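Local coordinates for protein pyocin S5 (Pseudomonas aeruginosa PAO1, PDB 6THK) that is a bacteriocin that is imported into Pseudomonas aeruginosa and probably kills by forming channels that depolarise the cytoplasmic membrane, at residues 360-371 and 481-492; 384-394 and 423-433. The protein carries 1 engineered substitution. All blocks are in the same frame, centred on the assembly; numbering follows the deposited sequence.

Contact 1: residues 360-371 and 481-492. With ZN (zinc ion), chain H.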
loop_
_atom_site.group_PDB
_atom_site.type_symbol
_atom_site.label_atom_id
_atom_site.label_comp_id
_atom_site.label_asym_id
_atom_site.label_seq_id
_atom_site.Cartn_x
_atom_site.Cartn_y
_atom_site.Cartn_z
ATOM N N SER A 360 -37.794 48.883 0.834
ATOM C CA SER A 360 -38.016 49.276 -0.546
ATOM C C SER A 360 -37.750 50.780 -0.619
ATOM O O SER A 360 -37.819 51.455 0.410
ATOM C CB SER A 360 -39.448 48.959 -0.959
ATOM O OG SER A 360 -40.360 49.667 -0.135
ATOM N N SER A 361 -37.452 51.305 -1.820
ATOM C CA SER A 361 -37.210 52.736 -2.028
ATOM C C SER A 361 -38.443 53.543 -1.627
ATOM O O SER A 361 -38.286 54.545 -0.952
ATOM C CB SER A 361 -36.816 53.025 -3.472
ATOM O OG SER A 361 -37.917 52.875 -4.354
ATOM N N ALA A 362 -39.660 53.047 -1.950
ATOM C CA ALA A 362 -40.945 53.664 -1.589
ATOM C C ALA A 362 -41.091 53.844 -0.066
ATOM O O ALA A 362 -41.427 54.941 0.386
ATOM C CB ALA A 362 -42.095 52.827 -2.133
ATOM N N GLU A 363 -40.800 52.781 0.715
ATOM C CA GLU A 363 -40.849 52.808 2.180
ATOM C C GLU A 363 -39.880 53.884 2.695
ATOM O O GLU A 363 -40.308 54.809 3.392
ATOM C CB GLU A 363 -40.504 51.419 2.785
ATOM C CG GLU A 363 -41.630 50.390 2.749
ATOM C CD GLU A 363 -41.303 49.034 3.361
ATOM O OE1 GLU A 363 -41.174 48.956 4.605
ATOM O OE2 GLU A 363 -41.216 48.039 2.603
ATOM N N ALA A 364 -38.594 53.787 2.276
ATOM C CA ALA A 364 -37.500 54.699 2.627
ATOM C C ALA A 364 -37.811 56.142 2.291
ATOM O O ALA A 364 -37.570 57.010 3.124
ATOM C CB ALA A 364 -36.226 54.265 1.928
ATOM N N ILE A 365 -38.359 56.398 1.072
ATOM C CA ILE A 365 -38.756 57.726 0.583
ATOM C C ILE A 365 -39.845 58.293 1.500
ATOM O O ILE A 365 -39.729 59.443 1.919
ATOM C CB ILE A 365 -39.154 57.718 -0.933
ATOM C CG1 ILE A 365 -37.904 57.572 -1.833
ATOM C CG2 ILE A 365 -39.950 58.984 -1.320
ATOM C CD1 ILE A 365 -38.142 56.939 -3.205
ATOM N N LYS A 366 -40.857 57.459 1.857
ATOM C CA LYS A 366 -41.960 57.827 2.758
ATOM C C LYS A 366 -41.467 58.180 4.162
ATOM O O LYS A 366 -41.884 59.212 4.683
ATOM C CB LYS A 366 -43.043 56.734 2.803
ATOM N N SER A 367 -40.557 57.360 4.755
ATOM C CA SER A 367 -39.987 57.597 6.093
ATOM C C SER A 367 -39.117 58.841 6.097
ATOM O O SER A 367 -39.251 59.673 6.993
ATOM C CB SER A 367 -39.151 56.404 6.559
ATOM O OG SER A 367 -39.908 55.213 6.691
ATOM N N PHE A 368 -38.219 58.963 5.090
ATOM C CA PHE A 368 -37.281 60.081 4.952
ATOM C C PHE A 368 -37.953 61.415 4.627
ATOM O O PHE A 368 -37.482 62.446 5.107
ATOM C CB PHE A 368 -36.181 59.755 3.932
ATOM C CG PHE A 368 -35.006 60.705 3.952
ATOM C CD1 PHE A 368 -34.015 60.595 4.924
ATOM C CD2 PHE A 368 -34.877 61.697 2.985
ATOM C CE1 PHE A 368 -32.924 61.467 4.936
ATOM C CE2 PHE A 368 -33.793 62.578 3.008
ATOM C CZ PHE A 368 -32.817 62.452 3.975
ATOM N N GLU A 369 -39.029 61.400 3.802
ATOM C CA GLU A 369 -39.791 62.602 3.425
ATOM C C GLU A 369 -40.486 63.217 4.629
ATOM O O GLU A 369 -40.556 64.440 4.710
ATOM C CB GLU A 369 -40.811 62.317 2.314
ATOM N N LYS A 370 -40.979 62.365 5.558
ATOM C CA LYS A 370 -41.631 62.717 6.823
ATOM C C LYS A 370 -40.721 63.622 7.707
ATOM O O LYS A 370 -41.168 64.683 8.150
ATOM C CB LYS A 370 -42.052 61.429 7.568
ATOM C CG LYS A 370 -42.405 61.620 9.036
ATOM C CD LYS A 370 -42.444 60.297 9.753
ATOM C CE LYS A 370 -43.505 60.288 10.812
ATOM N NZ LYS A 370 -44.033 58.918 11.019
ATOM N N HIS A 371 -39.439 63.214 7.918
ATOM C CA HIS A 371 -38.445 63.943 8.740
ATOM C C HIS A 371 -37.521 64.913 7.955
ATOM O O HIS A 371 -36.713 65.639 8.556
ATOM C CB HIS A 371 -37.597 62.944 9.551
ATOM C CG HIS A 371 -38.342 62.307 10.685
ATOM N ND1 HIS A 371 -38.601 63.005 11.867
ATOM C CD2 HIS A 371 -38.874 61.067 10.785
ATOM C CE1 HIS A 371 -39.273 62.173 12.629
ATOM N NE2 HIS A 371 -39.466 61.001 12.033
ATOM N N ALA A 481 -32.838 55.049 7.140
ATOM C CA ALA A 481 -34.152 55.118 6.459
ATOM C C ALA A 481 -34.413 53.845 5.620
ATOM O O ALA A 481 -35.558 53.488 5.346
ATOM C CB ALA A 481 -34.202 56.338 5.547
ATOM N N MET A 482 -33.335 53.169 5.227
ATOM C CA MET A 482 -33.377 51.968 4.402
ATOM C C MET A 482 -33.491 50.692 5.242
ATOM O O MET A 482 -33.635 49.597 4.688
ATOM C CB MET A 482 -32.105 51.928 3.556
ATOM C CG MET A 482 -32.316 51.338 2.212
ATOM S SD MET A 482 -33.159 52.479 1.128
ATOM C CE MET A 482 -34.227 51.365 0.253
ATOM N N ILE A 483 -33.418 50.846 6.585
ATOM C CA ILE A 483 -33.428 49.740 7.540
ATOM C C ILE A 483 -34.655 49.756 8.450
ATOM O O ILE A 483 -35.511 48.875 8.346
ATOM C CB ILE A 483 -32.097 49.695 8.344
ATOM C CG1 ILE A 483 -30.875 49.638 7.401
ATOM C CG2 ILE A 483 -32.097 48.535 9.352
ATOM C CD1 ILE A 483 -29.505 49.869 8.054
ATOM N N ASP A 484 -34.736 50.761 9.330
ATOM C CA ASP A 484 -35.780 50.894 10.336
ATOM C C ASP A 484 -36.047 52.364 10.576
ATOM O O ASP A 484 -35.100 53.150 10.626
ATOM C CB ASP A 484 -35.271 50.251 11.656
ATOM C CG ASP A 484 -36.311 49.917 12.709
ATOM O OD1 ASP A 484 -37.522 50.056 12.417
ATOM O OD2 ASP A 484 -35.914 49.469 13.818
ATOM N N GLU A 485 -37.327 52.711 10.795
ATOM C CA GLU A 485 -37.802 54.060 11.112
ATOM C C GLU A 485 -37.148 54.627 12.376
ATOM O O GLU A 485 -36.808 55.808 12.382
ATOM C CB GLU A 485 -39.337 54.096 11.253
ATOM C CG GLU A 485 -39.927 55.501 11.341
ATOM C CD GLU A 485 -40.642 56.074 10.129
ATOM O OE1 GLU A 485 -41.256 55.299 9.360
ATOM O OE2 GLU A 485 -40.652 57.317 9.995
ATOM N N ASP A 486 -36.980 53.802 13.442
ATOM C CA ASP A 486 -36.367 54.243 14.703
ATOM C C ASP A 486 -34.872 54.499 14.547
ATOM O O ASP A 486 -34.338 55.357 15.249
ATOM C CB ASP A 486 -36.689 53.316 15.900
ATOM C CG ASP A 486 -36.327 51.850 15.757
ATOM O OD1 ASP A 486 -35.120 51.534 15.762
ATOM O OD2 ASP A 486 -37.259 51.008 15.725
ATOM N N LEU A 487 -34.219 53.832 13.575
ATOM C CA LEU A 487 -32.806 54.079 13.282
ATOM C C LEU A 487 -32.636 55.402 12.535
ATOM O O LEU A 487 -31.653 56.105 12.769
ATOM C CB LEU A 487 -32.141 52.922 12.532
ATOM C CG LEU A 487 -31.870 51.659 13.336
ATOM C CD1 LEU A 487 -31.297 50.588 12.450
ATOM C CD2 LEU A 487 -30.927 51.928 14.497
ATOM N N LEU A 488 -33.624 55.763 11.682
ATOM C CA LEU A 488 -33.671 57.033 10.953
ATOM C C LEU A 488 -33.847 58.182 11.948
ATOM O O LEU A 488 -33.062 59.129 11.890
ATOM C CB LEU A 488 -34.803 57.049 9.912
ATOM C CG LEU A 488 -35.165 58.424 9.317
ATOM C CD1 LEU A 488 -33.997 59.029 8.538
ATOM C CD2 LEU A 488 -36.386 58.333 8.438
ATOM N N GLU A 489 -34.857 58.090 12.844
ATOM C CA GLU A 489 -35.143 59.070 13.891
ATOM C C GLU A 489 -33.923 59.387 14.752
ATOM O O GLU A 489 -33.604 60.559 14.949
ATOM C CB GLU A 489 -36.296 58.582 14.772
ATOM C CG GLU A 489 -37.629 59.137 14.304
ATOM C CD GLU A 489 -38.817 58.207 14.433
ATOM O OE1 GLU A 489 -39.782 58.375 13.658
ATOM O OE2 GLU A 489 -38.785 57.302 15.299
ATOM N N LYS A 490 -33.232 58.340 15.245
ATOM C CA LYS A 490 -32.026 58.458 16.062
ATOM C C LYS A 490 -30.898 59.181 15.319
ATOM O O LYS A 490 -30.245 60.039 15.905
ATOM C CB LYS A 490 -31.551 57.079 16.531
ATOM C CG LYS A 490 -32.338 56.533 17.718
ATOM C CD LYS A 490 -32.075 55.050 17.954
ATOM C CE LYS A 490 -32.821 54.550 19.161
ATOM N NZ LYS A 490 -32.789 53.074 19.233
ATOM N N ALA A 491 -30.674 58.834 14.033
ATOM C CA ALA A 491 -29.599 59.422 13.242
ATOM C C ALA A 491 -29.961 60.837 12.868
ATOM O O ALA A 491 -29.108 61.720 12.939
ATOM C CB ALA A 491 -29.318 58.581 12.008
ATOM N N ASN A 492 -31.245 61.065 12.534
ATOM C CA ASN A 492 -31.795 62.373 12.222
ATOM C C ASN A 492 -31.590 63.338 13.403
ATOM O O ASN A 492 -31.222 64.489 13.176
ATOM C CB ASN A 492 -33.273 62.257 11.797
ATOM C CG ASN A 492 -33.983 63.567 11.570
ATOM O OD1 ASN A 492 -34.909 63.936 12.308
ATOM N ND2 ASN A 492 -33.568 64.302 10.547
HETATM ZN ZN ZN H . -40.139 58.937 11.454
#
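With CG beside the backbone N (chi1 -72°), the imidazole of H371 drops between the side chains of E485, L488, E489 and N492, a knob in a hole on helix 485-498. E485 meets it by holding CG anti to its own backbone N (chi1 -170°) and bending at chi2, which brings the carboxylate up to S367 and the zinc. A zinc ion joins the three groups: H371 NE2 lies 2.2 Å from the zinc, E485 OE2 also 2.2 Å, and E489 OE1 2.3 Å. Both carboxylates reach the imidazole at its edge, and that of E489 is turned 72° from the ring plane. The second oxygen of E485 is held as well: S367 OG donates to E485 OE1 at 3.0 Å, from above the carboxylate plane. S367 is thus a second-shell residue behind the metal ligand E485, and R359 bonds in turn to its hydroxyl.

Farther from the metal the packing is mostly apolar, with A364 CA making a CA-H...O contact to A481 O. L488 CD1 touches the edge of the F368 ring at CD1, 3.9 Å away, and M482 SD packs on A364 CB at 3.6 Å. W435 and F439 add edge-to-face partners for F368. One histidine and two carboxylates one helical turn apart thus form a zinc site that bridges two helices of the pore-forming domain, and the metal should offset the repulsion between the acids.

Contact 2: residues 384-394 and 423-433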
loop_
_atom_site.group_PDB
_atom_site.type_symbol
_atom_site.label_atom_id
_atom_site.label_comp_id
_atom_site.label_asym_id
_atom_site.label_seq_id
_atom_site.Cartn_x
_atom_site.Cartn_y
_atom_site.Cartn_z
ATOM N N ARG A 384 -23.438 71.230 2.364
ATOM C CA ARG A 384 -23.692 70.414 1.186
ATOM C C ARG A 384 -22.414 70.336 0.352
ATOM O O ARG A 384 -21.949 69.239 0.082
ATOM C CB ARG A 384 -24.862 70.992 0.365
ATOM C CG ARG A 384 -26.193 70.997 1.113
ATOM C CD ARG A 384 -27.354 71.520 0.280
ATOM N NE ARG A 384 -28.526 70.648 0.403
ATOM C CZ ARG A 384 -29.458 70.756 1.345
ATOM N NH1 ARG A 384 -29.377 71.710 2.265
ATOM N NH2 ARG A 384 -30.482 69.910 1.373
ATOM N N GLN A 385 -21.806 71.492 0.013
ATOM C CA GLN A 385 -20.568 71.511 -0.779
ATOM C C GLN A 385 -19.428 70.746 -0.131
ATOM O O GLN A 385 -18.732 70.018 -0.834
ATOM C CB GLN A 385 -20.135 72.940 -1.105
ATOM C CG GLN A 385 -21.104 73.695 -2.007
ATOM C CD GLN A 385 -20.880 75.207 -2.015
ATOM O OE1 GLN A 385 -20.149 75.791 -1.180
ATOM N NE2 GLN A 385 -21.547 75.879 -2.949
ATOM N N ALA A 386 -19.250 70.879 1.203
ATOM C CA ALA A 386 -18.209 70.186 1.979
ATOM C C ALA A 386 -18.395 68.665 1.943
ATOM O O ALA A 386 -17.409 67.921 1.810
ATOM C CB ALA A 386 -18.220 70.664 3.427
ATOM N N ILE A 387 -19.661 68.208 2.075
ATOM C CA ILE A 387 -19.975 66.786 2.049
ATOM C C ILE A 387 -19.812 66.247 0.614
ATOM O O ILE A 387 -19.180 65.214 0.429
ATOM C CB ILE A 387 -21.349 66.451 2.708
ATOM C CG1 ILE A 387 -21.373 66.887 4.188
ATOM C CG2 ILE A 387 -21.660 64.939 2.593
ATOM C CD1 ILE A 387 -22.765 67.306 4.711
ATOM N N ALA A 388 -20.311 66.976 -0.392
ATOM C CA ALA A 388 -20.169 66.585 -1.801
ATOM C C ALA A 388 -18.692 66.431 -2.205
ATOM O O ALA A 388 -18.321 65.385 -2.737
ATOM C CB ALA A 388 -20.863 67.587 -2.682
ATOM N N LYS A 389 -17.838 67.418 -1.848
ATOM C CA LYS A 389 -16.393 67.420 -2.109
ATOM C C LYS A 389 -15.677 66.232 -1.500
ATOM O O LYS A 389 -14.802 65.660 -2.162
ATOM C CB LYS A 389 -15.747 68.735 -1.656
ATOM N N ALA A 390 -16.083 65.832 -0.305
ATOM C CA ALA A 390 -15.496 64.699 0.390
ATOM C C ALA A 390 -15.709 63.411 -0.385
ATOM O O ALA A 390 -14.822 62.595 -0.503
ATOM C CB ALA A 390 -16.092 64.571 1.767
ATOM N N PHE A 391 -16.906 63.253 -0.911
ATOM C CA PHE A 391 -17.271 62.099 -1.680
ATOM C C PHE A 391 -16.498 62.007 -2.985
ATOM O O PHE A 391 -16.204 60.931 -3.435
ATOM C CB PHE A 391 -18.750 62.139 -1.975
ATOM C CG PHE A 391 -19.602 61.589 -0.883
ATOM C CD1 PHE A 391 -19.347 60.360 -0.346
ATOM C CD2 PHE A 391 -20.685 62.294 -0.423
ATOM C CE1 PHE A 391 -20.157 59.850 0.633
ATOM C CE2 PHE A 391 -21.506 61.795 0.556
ATOM C CZ PHE A 391 -21.235 60.570 1.091
ATOM N N ASP A 392 -16.190 63.146 -3.585
ATOM C CA ASP A 392 -15.449 63.209 -4.835
ATOM C C ASP A 392 -14.040 62.742 -4.580
ATOM O O ASP A 392 -13.456 62.112 -5.421
ATOM C CB ASP A 392 -15.403 64.641 -5.386
ATOM C CG ASP A 392 -16.480 64.927 -6.415
ATOM O OD1 ASP A 392 -17.361 64.076 -6.595
ATOM O OD2 ASP A 392 -16.462 66.012 -7.038
ATOM N N SER A 393 -13.497 63.061 -3.419
ATOM C CA SER A 393 -12.139 62.684 -3.052
ATOM C C SER A 393 -12.000 61.234 -2.594
ATOM O O SER A 393 -10.917 60.789 -2.254
ATOM C CB SER A 393 -11.641 63.603 -1.938
ATOM O OG SER A 393 -10.533 63.053 -1.260
ATOM N N LEU A 394 -13.119 60.535 -2.554
ATOM C CA LEU A 394 -13.213 59.130 -2.130
ATOM C C LEU A 394 -12.251 58.186 -2.814
ATOM O O LEU A 394 -12.199 58.100 -4.042
ATOM C CB LEU A 394 -14.645 58.583 -2.255
ATOM C CG LEU A 394 -14.987 57.410 -1.341
ATOM C CD1 LEU A 394 -16.368 57.572 -0.767
ATOM C CD2 LEU A 394 -14.807 56.067 -2.058
ATOM N N TYR A 423 -21.523 56.654 -4.880
ATOM C CA TYR A 423 -21.107 57.902 -4.272
ATOM C C TYR A 423 -21.529 59.119 -5.069
ATOM O O TYR A 423 -21.856 60.151 -4.507
ATOM C CB TYR A 423 -19.619 57.875 -3.971
ATOM C CG TYR A 423 -19.319 56.828 -2.944
ATOM C CD1 TYR A 423 -20.115 56.699 -1.821
ATOM C CD2 TYR A 423 -18.276 55.941 -3.111
ATOM C CE1 TYR A 423 -19.866 55.731 -0.880
ATOM C CE2 TYR A 423 -18.020 54.964 -2.176
ATOM C CZ TYR A 423 -18.815 54.871 -1.060
ATOM O OH TYR A 423 -18.554 53.907 -0.127
ATOM N N GLN A 424 -21.489 59.003 -6.385
ATOM C CA GLN A 424 -21.903 60.097 -7.225
ATOM C C GLN A 424 -23.371 60.397 -6.984
ATOM O O GLN A 424 -23.755 61.540 -6.849
ATOM C CB GLN A 424 -21.692 59.736 -8.683
ATOM C CG GLN A 424 -22.492 60.592 -9.637
ATOM C CD GLN A 424 -21.608 61.485 -10.464
ATOM O OE1 GLN A 424 -20.451 61.710 -10.127
ATOM N NE2 GLN A 424 -22.145 61.994 -11.554
ATOM N N GLU A 425 -24.194 59.364 -6.910
ATOM C CA GLU A 425 -25.610 59.584 -6.646
ATOM C C GLU A 425 -25.825 60.159 -5.232
ATOM O O GLU A 425 -26.736 60.939 -5.013
ATOM C CB GLU A 425 -26.520 58.410 -7.078
ATOM C CG GLU A 425 -28.023 58.789 -7.158
ATOM C CD GLU A 425 -28.404 59.659 -8.359
ATOM O OE1 GLU A 425 -27.543 59.750 -9.254
ATOM O OE2 GLU A 425 -29.531 60.247 -8.414
ATOM N N PHE A 426 -25.014 59.737 -4.269
ATOM C CA PHE A 426 -25.098 60.294 -2.926
ATOM C C PHE A 426 -24.753 61.781 -2.953
ATOM O O PHE A 426 -25.428 62.592 -2.332
ATOM C CB PHE A 426 -24.154 59.566 -1.978
ATOM C CG PHE A 426 -24.453 59.805 -0.532
ATOM C CD1 PHE A 426 -24.300 61.058 0.016
ATOM C CD2 PHE A 426 -24.892 58.781 0.277
ATOM C CE1 PHE A 426 -24.564 61.289 1.349
ATOM C CE2 PHE A 426 -25.173 59.004 1.608
ATOM C CZ PHE A 426 -25.008 60.262 2.146
ATOM N N LYS A 427 -23.708 62.123 -3.702
ATOM C CA LYS A 427 -23.247 63.498 -3.850
ATOM C C LYS A 427 -24.289 64.383 -4.522
ATOM O O LYS A 427 -24.550 65.484 -4.071
ATOM C CB LYS A 427 -21.938 63.532 -4.630
ATOM C CG LYS A 427 -21.746 64.776 -5.473
ATOM C CD LYS A 427 -20.409 64.757 -6.201
ATOM C CE LYS A 427 -20.588 64.695 -7.710
ATOM N NZ LYS A 427 -21.899 65.235 -8.156
ATOM N N ILE A 428 -24.934 63.873 -5.569
ATOM C CA ILE A 428 -25.976 64.616 -6.277
ATOM C C ILE A 428 -27.141 64.870 -5.336
ATOM O O ILE A 428 -27.698 65.952 -5.295
ATOM C CB ILE A 428 -26.491 63.849 -7.503
ATOM C CG1 ILE A 428 -25.404 63.712 -8.559
ATOM C CG2 ILE A 428 -27.697 64.545 -8.104
ATOM C CD1 ILE A 428 -25.723 62.671 -9.602
ATOM N N SER A 429 -27.472 63.848 -4.558
ATOM C CA SER A 429 -28.514 63.865 -3.551
ATOM C C SER A 429 -28.221 64.786 -2.370
ATOM O O SER A 429 -29.116 65.089 -1.623
ATOM C CB SER A 429 -28.786 62.455 -3.047
ATOM O OG SER A 429 -29.726 61.806 -3.871
ATOM N N THR A 430 -26.956 65.094 -2.115
ATOM C CA THR A 430 -26.583 66.001 -1.047
ATOM C C THR A 430 -26.708 67.444 -1.542
ATOM O O THR A 430 -27.263 68.302 -0.869
ATOM C CB THR A 430 -25.142 65.745 -0.596
ATOM O OG1 THR A 430 -25.060 64.462 0.024
ATOM C CG2 THR A 430 -24.704 66.790 0.396
ATOM N N GLU A 431 -26.182 67.683 -2.734
ATOM C CA GLU A 431 -26.192 68.972 -3.416
ATOM C C GLU A 431 -27.598 69.416 -3.763
ATOM O O GLU A 431 -27.939 70.579 -3.564
ATOM C CB GLU A 431 -25.273 68.936 -4.640
ATOM C CG GLU A 431 -23.818 68.736 -4.249
ATOM C CD GLU A 431 -22.785 69.219 -5.245
ATOM O OE1 GLU A 431 -22.646 68.581 -6.314
ATOM O OE2 GLU A 431 -22.075 70.201 -4.928
ATOM N N THR A 432 -28.421 68.500 -4.261
ATOM C CA THR A 432 -29.820 68.808 -4.551
ATOM C C THR A 432 -30.590 68.424 -3.282
ATOM O O THR A 432 -30.016 67.865 -2.338
ATOM C CB THR A 432 -30.295 68.088 -5.844
ATOM O OG1 THR A 432 -30.434 66.684 -5.623
ATOM C CG2 THR A 432 -29.364 68.329 -7.027
ATOM N N GLY A 433 -31.866 68.732 -3.218
ATOM C CA GLY A 433 -32.592 68.298 -2.033
ATOM C C GLY A 433 -33.170 66.910 -2.199
ATOM O O GLY A 433 -33.806 66.404 -1.281
#
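This is an antiparallel helix-helix contact inside the pore-forming domain, between helices 381-392 and 419-431; the axes of 384-392 and 423-431 lie at 171° and approach to 8.8 Å. F391, Y423 and F426 form an aromatic cluster at one end. The F391 and Y423 rings are near parallel, 17° between planes, but slid apart so that they barely overlap; F391 meets F426 obliquely. L394 sets CD1 over the centre of the Y423 ring, 3.4 Å from the centroid, a CH-pi contact, while the hydroxyl of Y423 bonds to T461.

Midway the backbones are close, A388 CA lying 4.8 Å from K427 CA, and A388 CB packs on E431 CG at 3.5 Å. At the far end R384, its chain bent at chi3 (134°), brings NE to T430 O at 3.0 Å, nearly in line with the carbonyl bond though tilted from the guanidinium plane and bent at the hydrogen. The T430 methyl CG2 packs 4.1 Å from I387 CB. The contact thus joins an aromatic cluster to a polar arginine-carbonyl bond, and the arginine's positive charge at the C-terminal end of helix 419-431 would probably interact favourably with the helix dipole.

Followed from the N terminus, the chain enters contact 1 on helix 361-378 and passes directly into helix 381-392, the first half of contact 2. Helix 396-409 intervenes before helix 419-431 returns to close contact 2, a short loop with 28 residues between its segments. The chain then runs through helices 436-446, 451-464 and 468-481 before 481-492 closes contact 1 around everything since 371, so contact 2 is nested within contact 1. Their centres lie 20 Å apart and they do not touch, but W435 packs on F368 of contact 1 and on F426 of contact 2, linking the two within the helical pore-forming domain.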